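Local coordinates for ribosomal RNA small subunit methyltransferase E (Thermotoga maritima, PDB 1Z85) that probably methylates N3 of a specific uridine in 16S ribosomal RNA, with S-adenosyl-L-methionine as the methyl donor, at the interface of chains A and B. Numbering follows the deposited sequence. Chains: chain A/B, hypothetical protein TM1380.

The interface of chains A and B. Residues chain A 105, 108-109, 221; chain B 214-215, 218.
The C-terminal end of helix 96-108 of chain A, with A:Leu109 and A:Ile221 from helix 216-230, meets the first turn of helix 216-230 of chain B and the loop residues B:Leu214 and B:Arg215 that lead into it. A:Glu108 and B:Thr218 reach for each other from opposite directions. With chi1 at 168°, CG of A:Glu108 points away from the backbone N, and the extended chain carries the carboxylate across to the other subunit. There the hydroxyl OG1 of B:Thr218 donates a hydrogen bond of 2.7 Å to OE2 of A:Glu108, arriving on the syn side but 29° out of the carboxylate plane. The other oxygen, OE1, is held from its own chain: NZ of A:Lys105 forms a salt bridge to it at 2.9 Å, nearly in line with the C-O bond. Water 1 closes the ring, 2.9 Å from NZ of A:Lys105 and 2.6 Å from OG1 of B:Thr218. Bonds to both oxygens probably limit how far the carboxylate can turn. B:Thr218 uses its other branch for packing, its methyl CG2 lying 3.8 Å from CG2 of A:Ile221 and 4.0 Å from CD2 of A:Leu109. B:Leu214 crosses the glutamate stem at about a right angle, CD2 resting 4.0 Å from CG of A:Glu108. Shortening A:Glu108 to an alanine would probably leave the B:Thr218 hydroxyl without its acceptor across the interface and the A:Lys105 amine NZ without its carboxylate partner. Repeated by the two-fold symmetry, this small polar and apolar patch helps join the two chains, probably as the dimer typical of alpha/beta-knot methyltransferases.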
loop_
_atom_site.group_PDB
_atom_site.type_symbol
_atom_site.label_atom_id
_atom_site.label_comp_id
_atom_site.label_asym_id
_atom_site.label_seq_id
_atom_site.Cartn_x
_atom_site.Cartn_y
_atom_site.Cartn_z
ATOM N N LYS A 105 3.299 -7.980 -3.764
ATOM C CA LYS A 105 2.691 -7.993 -2.457
ATOM C C LYS A 105 2.593 -9.387 -1.911
ATOM O O LYS A 105 2.811 -9.583 -0.753
ATOM C CB LYS A 105 1.284 -7.351 -2.508
ATOM C CG LYS A 105 1.243 -5.860 -2.787
ATOM C CD LYS A 105 2.273 -4.982 -2.012
ATOM C CE LYS A 105 3.417 -4.624 -2.902
ATOM N NZ LYS A 105 4.256 -3.530 -2.379
ATOM N N GLU A 108 6.053 -10.053 -0.531
ATOM C CA GLU A 108 6.361 -9.259 0.648
ATOM C C GLU A 108 5.508 -9.595 1.874
ATOM O O GLU A 108 5.939 -9.449 3.022
ATOM C CB GLU A 108 6.124 -7.802 0.246
ATOM C CG GLU A 108 6.105 -6.788 1.381
ATOM C CD GLU A 108 5.712 -5.340 0.939
ATOM O OE1 GLU A 108 5.388 -5.088 -0.243
ATOM O OE2 GLU A 108 5.755 -4.454 1.816
ATOM N N LEU A 109 4.266 -10.024 1.661
ATOM C CA LEU A 109 3.341 -10.304 2.786
ATOM C C LEU A 109 3.328 -11.772 3.232
ATOM O O LEU A 109 2.487 -12.209 4.029
ATOM C CB LEU A 109 1.941 -9.809 2.425
ATOM C CG LEU A 109 1.918 -8.304 2.149
ATOM C CD1 LEU A 109 0.594 -7.833 1.584
ATOM C CD2 LEU A 109 2.262 -7.556 3.404
ATOM N N ILE A 221 -3.201 -4.256 -0.326
ATOM C CA ILE A 221 -2.277 -4.294 0.820
ATOM C C ILE A 221 -3.010 -4.445 2.158
ATOM O O ILE A 221 -2.646 -5.239 3.022
ATOM C CB ILE A 221 -1.457 -2.981 0.860
ATOM C CG1 ILE A 221 -0.461 -2.938 -0.290
ATOM C CG2 ILE A 221 -0.720 -2.787 2.229
ATOM C CD1 ILE A 221 0.240 -1.560 -0.470
ATOM N N LEU B 214 8.431 -4.416 7.673
ATOM C CA LEU B 214 7.914 -4.163 6.309
ATOM C C LEU B 214 8.430 -2.864 5.660
ATOM O O LEU B 214 8.845 -1.951 6.355
ATOM C CB LEU B 214 6.382 -4.083 6.332
ATOM C CG LEU B 214 5.601 -5.377 6.517
ATOM C CD1 LEU B 214 4.142 -5.012 6.834
ATOM C CD2 LEU B 214 5.761 -6.335 5.292
ATOM N N ARG B 215 8.406 -2.849 4.319
ATOM C CA ARG B 215 8.422 -1.644 3.478
ATOM C C ARG B 215 7.598 -0.545 4.133
ATOM O O ARG B 215 6.467 -0.776 4.554
ATOM C CB ARG B 215 7.787 -1.984 2.120
ATOM C CG ARG B 215 8.378 -1.324 0.878
ATOM C CD ARG B 215 8.480 -2.354 -0.312
ATOM N N THR B 218 3.977 -0.003 2.908
ATOM C CA THR B 218 3.101 -1.111 3.334
ATOM C C THR B 218 2.741 -1.041 4.821
ATOM O O THR B 218 1.557 -1.157 5.201
ATOM C CB THR B 218 3.755 -2.450 2.960
ATOM O OG1 THR B 218 3.995 -2.458 1.557
ATOM C CG2 THR B 218 2.866 -3.629 3.278
HETATM O O HOH W 1 3.852 -1.144 -0.725
#